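Local coordinates for muconate lactonizing enzyme (PDB 3I4K), which belongs to the enolase superfamily as a muconate lactonizing enzyme, a two-domain protein whose barrel domain binds a magnesium ion, at residues A269-K278 with L297-E306; T133-T141 with Y347-P355. One frame throughout, in Å; residues are numbered along the deposited sequence.

Contact 1 pairs the parallel strands 271-274 and 298-301 and the loops that follow them, close to the centre of the chain; contact 2 pairs strand 137-144 with the late strand 351-353, nearer the periphery. Their centres lie about 16 Å apart, yet both belong to one continuous sheet, contact 1 near one end of its strand order and contact 2 near the other. They meet where CE1 of His300 packs 3.8 Å from OG1 of Thr141. The magnesium ion, bound by Asp200, Glu226 and Asp251, sits beside contact 1, about 4 Å from the nearest atoms of the Lys275 side chain.

Contact 1. Residues A269-K278 with L297-E306; sequences ADVIALKTTK and LACHGATSLE
The methyl of Ala302 is a small knob set against the long side chain of Lys275, its CB 3.4 Å from Lys275 CG, tighter than usual van der Waals contact. The straight lysine chain runs alongside this knob, touching it with CG and again with CE, while CD lies against Ser304 OG. Its ammonium reaches Asp251, a magnesium ligand, and a water that joins Lys275 NZ to Ser304 OG. Ala273 CB touches the same methyl from about a right angle to the Lys275 CG contact, 3.6 Å from Ala302 CB. Farther back, Val271 CG1 leans over the sheet onto His300 CB at 4.0 Å, and on the opposite face Leu274 CD2 meets Cys299 SG at the same separation. Leu297 spreads its two methyls around the carbonyl of Ala269. The strands are held by alternating backbone bonds, the straightest from His300 N to Ile272 O (3.0 Å, 171°). Beyond the strand ends, Thr277 OG1 donates to Glu306 OE2 at 2.9 Å, on the anti lone pair; Ser304 N approaches the same oxygen from above the carboxylate plane, so two donors grip it. With helix 282-294 linking the strands, this is a right-handed beta-alpha-beta crossover of the enolase-superfamily barrel, its C-terminal strand ends opening at the magnesium site.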
loop_
_atom_site.group_PDB
_atom_site.type_symbol
_atom_site.label_atom_id
_atom_site.label_comp_id
_atom_site.label_asym_id
_atom_site.label_seq_id
_atom_site.Cartn_x
_atom_site.Cartn_y
_atom_site.Cartn_z
ATOM N N ALA A 269 11.464 2.626 16.776
ATOM C CA ALA A 269 12.498 2.040 15.929
ATOM C C ALA A 269 12.773 2.780 14.627
ATOM O O ALA A 269 11.852 3.278 13.972
ATOM C CB ALA A 269 12.134 0.591 15.607
ATOM N N ASP A 270 14.051 2.819 14.251
ATOM C CA ASP A 270 14.488 3.457 13.018
ATOM C C ASP A 270 14.211 2.536 11.847
ATOM O O ASP A 270 14.022 2.989 10.720
ATOM C CB ASP A 270 15.991 3.736 13.054
ATOM C CG ASP A 270 16.363 4.802 14.056
ATOM O OD1 ASP A 270 17.574 5.083 14.205
ATOM O OD2 ASP A 270 15.458 5.358 14.697
ATOM N N VAL A 271 14.181 1.237 12.110
ATOM C CA VAL A 271 13.966 0.280 11.033
ATOM C C VAL A 271 12.926 -0.781 11.357
ATOM O O VAL A 271 12.768 -1.181 12.509
ATOM C CB VAL A 271 15.297 -0.426 10.685
ATOM C CG1 VAL A 271 15.173 -1.188 9.352
ATOM C CG2 VAL A 271 16.424 0.594 10.646
ATOM N N ILE A 272 12.223 -1.242 10.330
ATOM C CA ILE A 272 11.220 -2.287 10.500
ATOM C C ILE A 272 11.608 -3.504 9.662
ATOM O O ILE A 272 11.869 -3.383 8.461
ATOM C CB ILE A 272 9.822 -1.826 10.052
ATOM C CG1 ILE A 272 9.264 -0.809 11.058
ATOM C CG2 ILE A 272 8.879 -3.033 9.944
ATOM C CD1 ILE A 272 7.857 -0.378 10.755
ATOM N N ALA A 273 11.653 -4.671 10.302
ATOM C CA ALA A 273 11.998 -5.912 9.607
ATOM C C ALA A 273 10.740 -6.378 8.889
ATOM O O ALA A 273 9.861 -6.982 9.494
ATOM C CB ALA A 273 12.464 -6.970 10.614
ATOM N N LEU A 274 10.651 -6.072 7.598
ATOM C CA LEU A 274 9.492 -6.439 6.799
ATOM C C LEU A 274 9.672 -7.810 6.159
ATOM O O LEU A 274 10.629 -8.049 5.432
ATOM C CB LEU A 274 9.248 -5.335 5.759
ATOM C CG LEU A 274 8.497 -5.407 4.427
ATOM C CD1 LEU A 274 7.528 -6.568 4.342
ATOM C CD2 LEU A 274 7.791 -4.066 4.249
ATOM N N LYS A 275 8.745 -8.713 6.463
ATOM C CA LYS A 275 8.780 -10.075 5.945
ATOM C C LYS A 275 7.404 -10.391 5.371
ATOM O O LYS A 275 6.390 -10.297 6.075
ATOM C CB LYS A 275 9.088 -11.063 7.074
ATOM C CG LYS A 275 10.293 -10.706 7.923
ATOM C CD LYS A 275 10.516 -11.750 9.023
ATOM C CE LYS A 275 11.715 -11.387 9.897
ATOM N NZ LYS A 275 11.844 -12.264 11.085
ATOM N N THR A 276 7.367 -10.770 4.098
ATOM C CA THR A 276 6.107 -11.083 3.440
ATOM C C THR A 276 5.355 -12.206 4.144
ATOM O O THR A 276 4.127 -12.252 4.124
ATOM C CB THR A 276 6.348 -11.440 1.955
ATOM O OG1 THR A 276 7.316 -12.501 1.862
ATOM C CG2 THR A 276 6.880 -10.219 1.210
ATOM N N THR A 277 6.095 -13.097 4.790
ATOM C CA THR A 277 5.475 -14.206 5.503
ATOM C C THR A 277 4.810 -13.760 6.808
ATOM O O THR A 277 3.631 -14.051 7.050
ATOM C CB THR A 277 6.510 -15.321 5.803
ATOM O OG1 THR A 277 7.727 -14.742 6.295
ATOM C CG2 THR A 277 6.814 -16.115 4.528
ATOM N N LYS A 278 5.564 -13.040 7.633
ATOM C CA LYS A 278 5.069 -12.553 8.913
ATOM C C LYS A 278 3.909 -11.561 8.787
ATOM O O LYS A 278 3.054 -11.505 9.662
ATOM C CB LYS A 278 6.209 -11.901 9.695
ATOM C CG LYS A 278 5.783 -11.218 11.005
ATOM C CD LYS A 278 6.956 -10.455 11.650
ATOM C CE LYS A 278 7.556 -9.419 10.691
ATOM N NZ LYS A 278 8.589 -8.557 11.352
ATOM N N LEU A 297 10.330 5.681 8.591
ATOM C CA LEU A 297 11.018 4.491 9.090
ATOM C C LEU A 297 11.478 3.598 7.935
ATOM O O LEU A 297 10.692 3.235 7.064
ATOM C CB LEU A 297 10.107 3.702 10.035
ATOM C CG LEU A 297 9.469 4.466 11.206
ATOM C CD1 LEU A 297 8.827 3.456 12.151
ATOM C CD2 LEU A 297 10.500 5.290 11.959
ATOM N N ALA A 298 12.759 3.256 7.930
ATOM C CA ALA A 298 13.302 2.403 6.880
ATOM C C ALA A 298 12.747 0.992 7.000
ATOM O O ALA A 298 12.380 0.555 8.092
ATOM C CB ALA A 298 14.814 2.365 6.978
ATOM N N CYS A 299 12.661 0.295 5.870
ATOM C CA CYS A 299 12.209 -1.092 5.862
ATOM C C CYS A 299 13.380 -1.962 5.381
ATOM O O CYS A 299 14.101 -1.603 4.446
ATOM C CB CYS A 299 11.002 -1.292 4.939
ATOM S SG CYS A 299 9.416 -0.677 5.587
ATOM N N HIS A 300 13.581 -3.079 6.064
ATOM C CA HIS A 300 14.637 -4.037 5.744
ATOM C C HIS A 300 13.955 -5.257 5.119
ATOM O O HIS A 300 12.882 -5.669 5.568
ATOM C CB HIS A 300 15.353 -4.441 7.036
ATOM C CG HIS A 300 16.496 -5.396 6.838
ATOM N ND1 HIS A 300 17.686 -5.025 6.251
ATOM C CD2 HIS A 300 16.660 -6.683 7.234
ATOM C CE1 HIS A 300 18.537 -6.038 6.303
ATOM N NE2 HIS A 300 17.938 -7.055 6.896
ATOM N N GLY A 301 14.551 -5.819 4.072
ATOM C CA GLY A 301 13.971 -7.004 3.459
ATOM C C GLY A 301 14.323 -8.183 4.355
ATOM O O GLY A 301 15.255 -8.935 4.061
ATOM N N ALA A 302 13.575 -8.342 5.449
ATOM C CA ALA A 302 13.823 -9.403 6.423
ATOM C C ALA A 302 13.323 -10.790 6.014
ATOM O O ALA A 302 12.440 -10.938 5.161
ATOM C CB ALA A 302 13.221 -9.007 7.792
ATOM N N THR A 303 13.880 -11.804 6.665
ATOM C CA THR A 303 13.535 -13.186 6.365
ATOM C C THR A 303 13.097 -13.979 7.579
ATOM O O THR A 303 13.551 -13.737 8.700
ATOM C CB THR A 303 14.734 -13.924 5.723
ATOM O OG1 THR A 303 14.327 -15.231 5.317
ATOM C CG2 THR A 303 15.889 -14.043 6.705
ATOM N N SER A 304 12.186 -14.915 7.339
ATOM C CA SER A 304 11.695 -15.805 8.374
ATOM C C SER A 304 12.386 -17.132 8.063
ATOM O O SER A 304 11.910 -18.203 8.456
ATOM C CB SER A 304 10.181 -15.973 8.257
ATOM O OG SER A 304 9.513 -14.788 8.638
ATOM N N LEU A 305 13.516 -17.028 7.359
ATOM C CA LEU A 305 14.293 -18.181 6.915
ATOM C C LEU A 305 13.441 -18.981 5.941
ATOM O O LEU A 305 13.256 -20.194 6.098
ATOM C CB LEU A 305 14.720 -19.059 8.095
ATOM C CG LEU A 305 16.089 -18.793 8.731
ATOM C CD1 LEU A 305 16.723 -17.500 8.216
ATOM C CD2 LEU A 305 15.904 -18.751 10.240
ATOM N N GLU A 306 12.910 -18.282 4.942
ATOM C CA GLU A 306 12.081 -18.912 3.919
ATOM C C GLU A 306 12.929 -19.804 3.030
ATOM O O GLU A 306 14.145 -19.608 2.911
ATOM C CB GLU A 306 11.417 -17.866 3.007
ATOM C CG GLU A 306 10.416 -16.928 3.677
ATOM C CD GLU A 306 11.075 -15.762 4.388
ATOM O OE1 GLU A 306 12.315 -15.628 4.308
ATOM O OE2 GLU A 306 10.346 -14.976 5.022
HETATM O O HOH W 1 11.107 -9.472 3.249
HETATM O O HOH W 2 10.198 -14.284 11.176
#

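Contact 2. Residues T133-T141 with Y347-P355; sequences TVRDKVDVT and YKDGQVAIP
Val352 CG1 packs against two valines of the facing strand, 3.4 Å from Val140 CG2, closer than normal van der Waals contact, and 3.7 Å from Val138 CG2. It can do so because chi1 of 57° sets CG1 between the backbone N and the carbonyl carbon, leaving CG2 to lie over a face of the Tyr347 ring, 3.6 Å above its plane and offset toward the rim. Val140 CG2 comes to the edge of that same ring. At the far end of the pairing, Ile354 CD1 lies against a face of the peptide between Asp136 and Lys137, 3.2 Å from Lys137 N, and also reaches Val138 CG1 at 4.2 Å. Behind these apolar contacts stands the antiparallel backbone: Val138 and Val352 form a hydrogen-bonded pair through two N-H...O bonds, flanked by Val140 N to Gly350 O and by Ile354 N to Asp136 O. The last is almost straight at its hydrogen (178°), although the nitrogen stands well above the carbonyl plane. A type I' turn from Lys348 to Gln351 leads the chain from the strand of Tyr347, whose hydroxyl is hydrogen-bonded to the carbonyl of Leu330, into strand 351-353. Leu315 of helix 308-320 covers Val138 and Val352, and Thr328 packs on Val138 and Val140. The second strand of a beta hairpin (347-348 and 351-353) adds antiparallel to strand 137-144, the first strand of the enolase-superfamily barrel.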
loop_
_atom_site.group_PDB
_atom_site.type_symbol
_atom_site.label_atom_id
_atom_site.label_comp_id
_atom_site.label_asym_id
_atom_site.label_seq_id
_atom_site.Cartn_x
_atom_site.Cartn_y
_atom_site.Cartn_z
ATOM N N THR A 133 9.038 -2.867 -11.582
ATOM C CA THR A 133 10.348 -2.952 -10.961
ATOM C C THR A 133 11.006 -1.614 -10.635
ATOM O O THR A 133 10.897 -0.650 -11.389
ATOM C CB THR A 133 11.315 -3.824 -11.816
ATOM O OG1 THR A 133 11.994 -3.018 -12.781
ATOM C CG2 THR A 133 10.538 -4.894 -12.549
ATOM N N VAL A 134 11.667 -1.586 -9.478
ATOM C CA VAL A 134 12.393 -0.430 -8.972
ATOM C C VAL A 134 13.872 -0.812 -8.939
ATOM O O VAL A 134 14.756 0.044 -9.063
ATOM C CB VAL A 134 11.980 -0.084 -7.511
ATOM C CG1 VAL A 134 12.751 1.132 -7.024
ATOM C CG2 VAL A 134 10.491 0.168 -7.423
ATOM N N ARG A 135 14.129 -2.110 -8.770
ATOM C CA ARG A 135 15.491 -2.637 -8.693
ATOM C C ARG A 135 15.530 -4.085 -9.180
ATOM O O ARG A 135 14.508 -4.786 -9.165
ATOM C CB ARG A 135 15.983 -2.585 -7.249
ATOM C CG ARG A 135 15.140 -3.454 -6.322
ATOM C CD ARG A 135 15.549 -3.369 -4.856
ATOM N NE ARG A 135 14.811 -2.348 -4.111
ATOM C CZ ARG A 135 15.281 -1.137 -3.854
ATOM N NH1 ARG A 135 16.488 -0.797 -4.291
ATOM N NH2 ARG A 135 14.567 -0.283 -3.136
ATOM N N ASP A 136 16.710 -4.536 -9.605
ATOM C CA ASP A 136 16.858 -5.907 -10.086
ATOM C C ASP A 136 17.846 -6.701 -9.248
ATOM O O ASP A 136 18.208 -7.822 -9.601
ATOM C CB ASP A 136 17.280 -5.932 -11.563
ATOM C CG ASP A 136 18.468 -5.029 -11.859
ATOM O OD1 ASP A 136 19.482 -5.104 -11.138
ATOM O OD2 ASP A 136 18.391 -4.247 -12.834
ATOM N N LYS A 137 18.276 -6.109 -8.137
ATOM C CA LYS A 137 19.212 -6.760 -7.224
ATOM C C LYS A 137 19.196 -6.032 -5.878
ATOM O O LYS A 137 19.036 -4.812 -5.824
ATOM C CB LYS A 137 20.625 -6.752 -7.804
ATOM C CG LYS A 137 21.261 -5.384 -7.851
ATOM C CD LYS A 137 22.670 -5.448 -8.423
ATOM C CE LYS A 137 23.313 -4.064 -8.434
ATOM N NZ LYS A 137 24.756 -4.112 -8.800
ATOM N N VAL A 138 19.372 -6.784 -4.798
ATOM C CA VAL A 138 19.359 -6.208 -3.457
ATOM C C VAL A 138 20.581 -6.609 -2.645
ATOM O O VAL A 138 21.256 -7.591 -2.958
ATOM C CB VAL A 138 18.098 -6.658 -2.664
ATOM C CG1 VAL A 138 16.832 -6.179 -3.365
ATOM C CG2 VAL A 138 18.070 -8.180 -2.536
ATOM N N ASP A 139 20.880 -5.838 -1.608
ATOM C CA ASP A 139 21.996 -6.185 -0.750
ATOM C C ASP A 139 21.504 -7.262 0.207
ATOM O O ASP A 139 20.310 -7.337 0.519
ATOM C CB ASP A 139 22.497 -4.964 0.010
ATOM C CG ASP A 139 23.189 -3.967 -0.905
ATOM O OD1 ASP A 139 24.026 -4.403 -1.725
ATOM O OD2 ASP A 139 22.906 -2.755 -0.811
ATOM N N VAL A 140 22.421 -8.109 0.655
ATOM C CA VAL A 140 22.064 -9.190 1.554
ATOM C C VAL A 140 22.962 -9.221 2.776
ATOM O O VAL A 140 24.192 -9.285 2.667
ATOM C CB VAL A 140 22.134 -10.560 0.825
ATOM C CG1 VAL A 140 21.739 -11.695 1.779
ATOM C CG2 VAL A 140 21.207 -10.545 -0.379
ATOM N N THR A 141 22.328 -9.146 3.939
ATOM C CA THR A 141 23.017 -9.195 5.219
ATOM C C THR A 141 23.033 -10.671 5.597
ATOM O O THR A 141 22.011 -11.349 5.481
ATOM C CB THR A 141 22.240 -8.411 6.317
ATOM O OG1 THR A 141 22.157 -7.027 5.960
ATOM C CG2 THR A 141 22.937 -8.545 7.666
ATOM N N TYR A 347 24.050 -15.338 -5.800
ATOM C CA TYR A 347 24.556 -14.540 -4.691
ATOM C C TYR A 347 26.001 -14.187 -4.960
ATOM O O TYR A 347 26.872 -15.056 -4.907
ATOM C CB TYR A 347 24.493 -15.325 -3.376
ATOM C CG TYR A 347 23.105 -15.543 -2.839
ATOM C CD1 TYR A 347 22.481 -14.579 -2.038
ATOM C CD2 TYR A 347 22.408 -16.716 -3.125
ATOM C CE1 TYR A 347 21.199 -14.784 -1.535
ATOM C CE2 TYR A 347 21.127 -16.931 -2.629
ATOM C CZ TYR A 347 20.528 -15.962 -1.834
ATOM O OH TYR A 347 19.260 -16.183 -1.351
ATOM N N LYS A 348 26.266 -12.922 -5.258
ATOM C CA LYS A 348 27.635 -12.500 -5.500
ATOM C C LYS A 348 27.843 -11.056 -5.086
ATOM O O LYS A 348 26.927 -10.238 -5.160
ATOM C CB LYS A 348 28.019 -12.689 -6.975
ATOM C CG LYS A 348 27.224 -11.856 -7.965
ATOM C CD LYS A 348 27.737 -12.073 -9.385
ATOM C CE LYS A 348 26.907 -11.301 -10.407
ATOM N NZ LYS A 348 27.342 -11.579 -11.809
ATOM N N ASP A 349 29.051 -10.758 -4.628
ATOM C CA ASP A 349 29.403 -9.412 -4.205
ATOM C C ASP A 349 28.437 -8.823 -3.173
ATOM O O ASP A 349 28.105 -7.639 -3.222
ATOM C CB ASP A 349 29.496 -8.498 -5.431
ATOM C CG ASP A 349 30.500 -9.003 -6.455
ATOM O OD1 ASP A 349 31.695 -9.127 -6.099
ATOM O OD2 ASP A 349 30.095 -9.281 -7.607
ATOM N N GLY A 350 27.987 -9.660 -2.245
ATOM C CA GLY A 350 27.091 -9.197 -1.200
ATOM C C GLY A 350 25.660 -8.949 -1.628
ATOM O O GLY A 350 24.880 -8.346 -0.887
ATOM N N GLN A 351 25.302 -9.419 -2.814
ATOM C CA GLN A 351 23.950 -9.223 -3.299
ATOM C C GLN A 351 23.367 -10.498 -3.873
ATOM O O GLN A 351 24.008 -11.540 -3.906
ATOM C CB GLN A 351 23.929 -8.148 -4.387
ATOM C CG GLN A 351 24.735 -6.901 -4.074
ATOM C CD GLN A 351 24.305 -5.727 -4.932
ATOM O OE1 GLN A 351 23.326 -5.044 -4.622
ATOM N NE2 GLN A 351 25.018 -5.502 -6.026
ATOM N N VAL A 352 22.131 -10.393 -4.320
ATOM C CA VAL A 352 21.439 -11.499 -4.949
ATOM C C VAL A 352 20.531 -10.850 -5.985
ATOM O O VAL A 352 19.883 -9.836 -5.704
ATOM C CB VAL A 352 20.607 -12.315 -3.937
ATOM C CG1 VAL A 352 19.606 -11.425 -3.231
ATOM C CG2 VAL A 352 19.897 -13.456 -4.654
ATOM N N ALA A 353 20.513 -11.407 -7.190
ATOM C CA ALA A 353 19.694 -10.855 -8.256
ATOM C C ALA A 353 18.259 -11.322 -8.125
ATOM O O ALA A 353 18.001 -12.428 -7.658
ATOM C CB ALA A 353 20.258 -11.265 -9.613
ATOM N N ILE A 354 17.325 -10.469 -8.528
ATOM C CA ILE A 354 15.915 -10.808 -8.469
ATOM C C ILE A 354 15.640 -11.866 -9.526
ATOM O O ILE A 354 16.116 -11.766 -10.655
ATOM C CB ILE A 354 15.011 -9.573 -8.745
ATOM C CG1 ILE A 354 14.916 -8.685 -7.496
ATOM C CG2 ILE A 354 13.603 -10.031 -9.137
ATOM C CD1 ILE A 354 16.230 -8.201 -6.961
ATOM N N PRO A 355 14.870 -12.900 -9.167
ATOM C CA PRO A 355 14.526 -13.990 -10.085
ATOM C C PRO A 355 13.721 -13.511 -11.286
ATOM O O PRO A 355 12.557 -13.127 -11.155
ATOM C CB PRO A 355 13.717 -14.937 -9.206
ATOM C CG PRO A 355 14.290 -14.700 -7.849
ATOM C CD PRO A 355 14.391 -13.201 -7.810
HETATM O O HOH W 3 26.045 -7.242 1.574
#